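Local coordinates for Hit-like protein involved in cell-cycle regulation (Bartonella henselae, PDB 3LB5) that probably binds nucleotides and hydrolyses bonds to their phosphate, as histidine triad proteins of the HINT branch do, and may take part in cell-cycle regulation, at residues F32-I36 against R37-P41; S73-L76 against L77-D80. One frame throughout, in Å; residues are numbered along the deposited sequence.

Overall arrangement
Both contacts are local turns of one chain, and together they illustrate how a small α/β fold ends one element and prepares the next. Interaction 1 comes first in sequence: it closes helix 31-36 and leads into strand 44-47, an outermost strand of the five-stranded antiparallel sheet. Interaction 2 follows strand 65-69 and delivers the chain to the long helix 81-101. Their centres lie 18 Å apart and their nearest atoms about 7 Å, without touching. Strand 65-69 relates them, since residues of 32-36 pack on it and 73-80 continues from it. Interaction 1 borders the unknown ligand, whereas interaction 2 meets the second subunit of the dimer.

Interaction 1: residues F32-I36 against R37-P41; sequences FAKLI and RNEIP
Lys34, Arg37 and Glu39 form a salt-bridge network on the outer side of a helix end. Arg37 takes the Glu39 carboxylate side-on with two nitrogens: NE gives a practically straight bond to OE1 (2.8 Å, 179° at the hydrogen), lying in the guanidinium plane, while NH2 reaches OE2 at 3.0 Å. Lys34 NZ meets the same Glu39 OE2 at 2.7 Å, from the face of the carboxylate opposite to that used by Arg37 NH2. OE2 thus accepts from two cationic groups, which would be expected to favour the ionised carboxylate and to offset the closeness of the two positive charges. The Lys34 chain bends at chi3 (137°) and again at chi4, bringing its amine back over Glu39. One face of the Arg37 guanidinium lies against Ala33 O, and its NH1 has a further acceptor in Asn28 O.

Backbone bonds close the helix. Arg37 N still makes a helical bond to Ala33 O, but then Glu39 N turns back to Lys34 O (2.9 Å) and Asn38 N to Leu35 O (2.9 Å). These two bonds, with Asn38 at positive phi (69°) as the C' residue, define a Schellman motif. In this HIT protein it ends helix 31-36 and sends the chain toward strand 44-47. A water also donates to Ile40 O and, weakly, to Leu35 O.

Apolar contact comes from Ile40, laid over the backbone of Leu35: Ile40 CG1 lies 3.6 Å from Leu35 N and 4.1 Å from Leu35 CB. The Ile40 side chain also comes within about 4 Å of the bound unknown ligand. Leu35 and Ile36 face inward onto Ile52 of strand 51-55, and Phe32 makes edge-to-face contacts with Phe54 and His125.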
ATOM      1  N   PHE B  32       0.840 -15.943   9.800  1.00 10.02           N
ATOM      2  CA  PHE B  32       0.007 -14.854  10.313  1.00  8.89           C
ATOM      3  C   PHE B  32      -1.355 -15.324  10.840  1.00  8.50           C
ATOM      4  O   PHE B  32      -1.824 -14.783  11.827  1.00  9.51           O
ATOM      5  CB  PHE B  32      -0.191 -13.722   9.288  1.00  8.59           C
ATOM      6  CG  PHE B  32       1.088 -12.968   8.936  1.00  9.95           C
ATOM      7  CD1 PHE B  32       2.276 -13.141   9.674  1.00  9.62           C
ATOM      8  CD2 PHE B  32       1.095 -12.076   7.874  1.00  8.81           C
ATOM      9  CE1 PHE B  32       3.454 -12.470   9.319  1.00 11.03           C
ATOM     10  CE2 PHE B  32       2.278 -11.385   7.530  1.00  9.48           C
ATOM     11  CZ  PHE B  32       3.449 -11.594   8.256  1.00 11.12           C
ATOM     12  N   ALA B  33      -2.000 -16.282  10.182  1.00  8.28           N
ATOM     13  CA  ALA B  33      -3.205 -16.909  10.764  1.00  7.87           C
ATOM     14  C   ALA B  33      -2.890 -17.543  12.139  1.00  7.26           C
ATOM     15  O   ALA B  33      -3.695 -17.482  13.076  1.00  6.33           O
ATOM     16  CB  ALA B  33      -3.734 -17.973   9.835  1.00  8.71           C
ATOM     17  N   LYS B  34      -1.719 -18.164  12.233  1.00  6.84           N
ATOM     18  CA  LYS B  34      -1.257 -18.769  13.503  1.00  7.72           C
ATOM     19  C   LYS B  34      -1.026 -17.697  14.574  1.00  6.61           C
ATOM     20  O   LYS B  34      -1.399 -17.897  15.712  1.00  7.39           O
ATOM     21  CB  LYS B  34       0.002 -19.623  13.292  1.00  7.64           C
ATOM     22  CG  LYS B  34      -0.248 -20.906  12.545  1.00 11.44           C
ATOM     23  CD  LYS B  34       0.998 -21.828  12.601  1.00 13.24           C
ATOM     24  CE  LYS B  34       0.632 -23.268  12.861  1.00 17.32           C
ATOM     25  NZ  LYS B  34       0.074 -23.483  14.239  1.00 16.68           N
ATOM     26  N   LEU B  35      -0.437 -16.556  14.199  1.00  7.57           N
ATOM     27  CA  LEU B  35      -0.270 -15.394  15.100  1.00  6.69           C
ATOM     28  C   LEU B  35      -1.634 -14.914  15.634  1.00  7.29           C
ATOM     29  O   LEU B  35      -1.817 -14.731  16.844  1.00  8.07           O
ATOM     30  CB  LEU B  35       0.427 -14.247  14.324  1.00  7.60           C
ATOM     31  CG  LEU B  35       0.799 -12.897  14.975  1.00  7.50           C
ATOM     32  CD1 LEU B  35       1.891 -12.192  14.140  1.00  9.01           C
ATOM     33  CD2 LEU B  35      -0.414 -11.978  15.141  1.00 11.00           C
ATOM     34  N   ILE B  36      -2.584 -14.721  14.718  1.00  7.25           N
ATOM     35  CA  ILE B  36      -3.944 -14.270  15.073  1.00  7.29           C
ATOM     36  C   ILE B  36      -4.588 -15.202  16.093  1.00  7.66           C
ATOM     37  O   ILE B  36      -5.202 -14.727  17.044  1.00  7.93           O
ATOM     38  CB  ILE B  36      -4.836 -14.137  13.830  1.00  6.75           C
ATOM     39  CG1 ILE B  36      -4.292 -13.007  12.932  1.00  7.29           C
ATOM     40  CG2 ILE B  36      -6.351 -13.940  14.224  1.00  7.89           C
ATOM     41  CD1 ILE B  36      -4.748 -13.098  11.462  1.00  4.71           C
ATOM     42  N   ARG B  37      -4.454 -16.513  15.896  1.00  7.67           N
ATOM     43  CA  ARG B  37      -4.980 -17.511  16.841  1.00  8.17           C
ATOM     44  C   ARG B  37      -4.124 -17.743  18.085  1.00  8.24           C
ATOM     45  O   ARG B  37      -4.417 -18.655  18.873  1.00  8.86           O
ATOM     46  CB  ARG B  37      -5.211 -18.856  16.147  1.00  8.41           C
ATOM     47  CG  ARG B  37      -6.277 -18.860  15.051  1.00  9.40           C
ATOM     48  CD  ARG B  37      -6.636 -20.291  14.645  1.00 10.49           C
ATOM     49  NE  ARG B  37      -5.439 -21.018  14.221  1.00 11.78           N
ATOM     50  CZ  ARG B  37      -4.982 -21.067  12.974  1.00 11.14           C
ATOM     51  NH1 ARG B  37      -5.650 -20.447  11.991  1.00  9.06           N
ATOM     52  NH2 ARG B  37      -3.852 -21.734  12.720  1.00  9.26           N
ATOM     53  N   ASN B  38      -3.065 -16.953  18.265  1.00  8.66           N
ATOM     54  CA  ASN B  38      -2.239 -17.035  19.471  1.00  9.01           C
ATOM     55  C   ASN B  38      -1.430 -18.323  19.571  1.00  9.76           C
ATOM     56  O   ASN B  38      -1.154 -18.831  20.680  1.00  9.68           O
ATOM     57  CB  ASN B  38      -3.123 -16.825  20.712  1.00  9.47           C
ATOM     58  CG  ASN B  38      -3.761 -15.457  20.718  1.00  9.85           C
ATOM     59  OD1 ASN B  38      -3.053 -14.449  20.739  1.00 10.94           O
ATOM     60  ND2 ASN B  38      -5.097 -15.404  20.679  1.00  6.85           N
ATOM     61  N   GLU B  39      -1.060 -18.862  18.412  1.00  9.25           N
ATOM     62  CA  GLU B  39      -0.308 -20.113  18.384  1.00 10.36           C
ATOM     63  C   GLU B  39       1.188 -19.866  18.269  1.00  9.92           C
ATOM     64  O   GLU B  39       1.986 -20.767  18.529  1.00 10.36           O
ATOM     65  CB  GLU B  39      -0.793 -21.025  17.253  1.00 10.62           C
ATOM     66  CG  GLU B  39      -2.236 -21.460  17.419  1.00 10.63           C
ATOM     67  CD  GLU B  39      -2.818 -22.015  16.136  1.00 11.53           C
ATOM     68  OE1 GLU B  39      -3.992 -22.421  16.145  1.00 11.34           O
ATOM     69  OE2 GLU B  39      -2.087 -22.081  15.124  1.00 10.75           O
ATOM     70  N   ILE B  40       1.560 -18.655  17.851  1.00  9.99           N
ATOM     71  CA  ILE B  40       2.972 -18.196  17.870  1.00 10.69           C
ATOM     72  C   ILE B  40       3.057 -16.798  18.487  1.00 10.21           C
ATOM     73  O   ILE B  40       2.058 -16.097  18.482  1.00 11.64           O
ATOM     74  CB  ILE B  40       3.630 -18.213  16.473  1.00 10.81           C
ATOM     75  CG1 ILE B  40       2.817 -17.416  15.443  1.00 11.65           C
ATOM     76  CG2 ILE B  40       3.812 -19.619  15.995  1.00 12.55           C
ATOM     77  CD1 ILE B  40       3.636 -17.049  14.210  1.00 14.69           C
ATOM     78  N   PRO B  41       4.226 -16.400  19.050  1.00 10.60           N
ATOM     79  CA  PRO B  41       4.293 -15.063  19.642  1.00 10.19           C
ATOM     80  C   PRO B  41       4.500 -13.980  18.586  1.00 10.48           C
ATOM     81  O   PRO B  41       4.893 -14.278  17.443  1.00  9.68           O
ATOM     82  CB  PRO B  41       5.514 -15.135  20.565  1.00 10.64           C
ATOM     83  CG  PRO B  41       6.396 -16.198  19.950  1.00 10.58           C
ATOM     84  CD  PRO B  41       5.497 -17.138  19.201  1.00  9.34           C
TER
HETATM   85  O   HOH W   1       0.745 -13.671  18.685  1.00 11.25           O

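Interaction 2: residues S73-L76 against L77-D80; sequences SRNL and LDAD
Ser73 lays its side chain against the end of the turn: CB is 3.5 Å from Asp78 OD1, and OG packs 3.4 Å from Ala79 CB. A chi1 of 65° also swings that hydroxyl toward Asn75 O, to which it donates. The next two residues present consecutive backbone N-H groups to a single carboxylate. Arg74 N bonds to Asp78 OD2 (2.8 Å) and Asn75 N to Asp78 OD1 (2.9 Å), each on the syn lone pair, so this two-pronged grip fixes the rotation of the carboxylate. Asn75 curls its amide back, and OD1 accepts from Leu77 N (3.0 Å, bent to 136°), an Asx turn. Glu114 is the partner of both the Arg74 guanidinium and Asn75 ND2. Leu76 O receives a long, weak bond from Ala79 N. This loop bridges strand 65-69 and helix 81-101: Leu76 and Ala79 pack on Leu84 of that helix, and Asn75 and Leu77 touch Asn113 of strand 106-113. Across the dimer interface, helix 81-101 of the second subunit gives bonds from Gln92 to Leu76 O and Ala79 O and from Lys96, also of that subunit, to Leu77 O.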
ATOM      1  N   SER B  73      -7.709 -13.346   4.630  1.00 11.09           N
ATOM      2  CA  SER B  73      -7.747 -13.437   3.168  1.00 10.23           C
ATOM      3  C   SER B  73      -6.307 -13.628   2.735  1.00  9.93           C
ATOM      4  O   SER B  73      -5.389 -13.268   3.475  1.00  9.91           O
ATOM      5  CB  SER B  73      -8.383 -12.195   2.502  1.00 10.12           C
ATOM      6  OG  SER B  73      -7.622 -11.021   2.698  1.00 10.76           O
ATOM      7  N   ARG B  74      -6.096 -14.219   1.564  1.00  9.25           N
ATOM      8  CA  ARG B  74      -4.728 -14.436   1.072  1.00  9.79           C
ATOM      9  C   ARG B  74      -3.991 -13.115   0.848  1.00  9.85           C
ATOM     10  O   ARG B  74      -2.786 -13.020   1.087  1.00  9.99           O
ATOM     11  CB  ARG B  74      -4.750 -15.221  -0.244  1.00  9.57           C
ATOM     12  CG  ARG B  74      -5.243 -16.680  -0.069  1.00  9.32           C
ATOM     13  CD  ARG B  74      -5.211 -17.468  -1.343  1.00 11.17           C
ATOM     14  NE  ARG B  74      -3.872 -17.677  -1.875  1.00 11.27           N
ATOM     15  CZ  ARG B  74      -3.309 -16.978  -2.862  1.00 13.91           C
ATOM     16  NH1 ARG B  74      -3.957 -15.967  -3.452  1.00 10.67           N
ATOM     17  NH2 ARG B  74      -2.077 -17.302  -3.269  1.00 10.60           N
ATOM     18  N   ASN B  75      -4.717 -12.122   0.337  1.00  8.70           N
ATOM     19  CA  ASN B  75      -4.109 -10.828  -0.004  1.00  8.97           C
ATOM     20  C   ASN B  75      -5.191  -9.784  -0.247  1.00  8.49           C
ATOM     21  O   ASN B  75      -6.306  -9.934   0.261  1.00  7.50           O
ATOM     22  CB  ASN B  75      -3.092 -10.966  -1.168  1.00  9.01           C
ATOM     23  CG  ASN B  75      -3.698 -11.533  -2.438  1.00  7.80           C
ATOM     24  OD1 ASN B  75      -4.838 -11.254  -2.784  1.00 10.31           O
ATOM     25  ND2 ASN B  75      -2.903 -12.290  -3.173  1.00 10.00           N
ATOM     26  N   LEU B  76      -4.883  -8.718  -0.993  1.00  9.53           N
ATOM     27  CA  LEU B  76      -5.857  -7.633  -1.203  1.00  9.72           C
ATOM     28  C   LEU B  76      -7.009  -8.030  -2.117  1.00 10.29           C
ATOM     29  O   LEU B  76      -8.149  -7.561  -1.959  1.00 10.70           O
ATOM     30  CB  LEU B  76      -5.150  -6.395  -1.805  1.00  9.64           C
ATOM     31  CG  LEU B  76      -5.985  -5.106  -1.849  1.00  8.47           C
ATOM     32  CD1 LEU B  76      -6.041  -4.531  -0.479  1.00  9.80           C
ATOM     33  CD2 LEU B  76      -5.378  -4.104  -2.793  1.00  8.28           C
ATOM     34  N   LEU B  77      -6.687  -8.864  -3.096  1.00 11.08           N
ATOM     35  CA  LEU B  77      -7.599  -9.271  -4.174  1.00 11.42           C
ATOM     36  C   LEU B  77      -8.811 -10.067  -3.674  1.00 11.65           C
ATOM     37  O   LEU B  77      -9.914  -9.899  -4.197  1.00 12.09           O
ATOM     38  CB  LEU B  77      -6.834 -10.095  -5.216  1.00 11.25           C
ATOM     39  CG  LEU B  77      -5.532  -9.494  -5.782  1.00 13.91           C
ATOM     40  CD1 LEU B  77      -4.715 -10.579  -6.474  1.00 14.65           C
ATOM     41  CD2 LEU B  77      -5.844  -8.381  -6.754  1.00 12.69           C
ATOM     42  N   ASP B  78      -8.608 -10.913  -2.662  1.00 11.35           N
ATOM     43  CA  ASP B  78      -9.707 -11.746  -2.128  1.00 12.23           C
ATOM     44  C   ASP B  78     -10.281 -11.250  -0.795  1.00 12.14           C
ATOM     45  O   ASP B  78     -11.167 -11.889  -0.234  1.00 11.76           O
ATOM     46  CB  ASP B  78      -9.274 -13.221  -2.003  1.00 11.78           C
ATOM     47  CG  ASP B  78      -8.136 -13.424  -1.004  1.00 12.69           C
ATOM     48  OD1 ASP B  78      -7.330 -12.503  -0.816  1.00 12.99           O
ATOM     49  OD2 ASP B  78      -8.026 -14.522  -0.421  1.00 13.17           O
ATOM     50  N   ALA B  79      -9.774 -10.124  -0.283  1.00 11.85           N
ATOM     51  CA  ALA B  79     -10.297  -9.557   0.969  1.00 11.54           C
ATOM     52  C   ALA B  79     -11.710  -9.028   0.758  1.00 11.83           C
ATOM     53  O   ALA B  79     -12.038  -8.570  -0.339  1.00 11.64           O
ATOM     54  CB  ALA B  79      -9.392  -8.435   1.446  1.00 11.88           C
ATOM     55  N   ASP B  80     -12.535  -9.098   1.802  1.00 12.63           N
ATOM     56  CA  ASP B  80     -13.815  -8.374   1.842  1.00 14.17           C
ATOM     57  C   ASP B  80     -13.485  -6.895   1.751  1.00 14.01           C
ATOM     58  O   ASP B  80     -12.561  -6.439   2.431  1.00 13.35           O
ATOM     59  CB  ASP B  80     -14.505  -8.567   3.206  1.00 14.80           C
ATOM     60  CG  ASP B  80     -14.982  -9.963   3.444  1.00 18.61           C
ATOM     61  OD1 ASP B  80     -15.080 -10.763   2.487  1.00 22.46           O
ATOM     62  OD2 ASP B  80     -15.311 -10.254   4.613  1.00 23.44           O
TER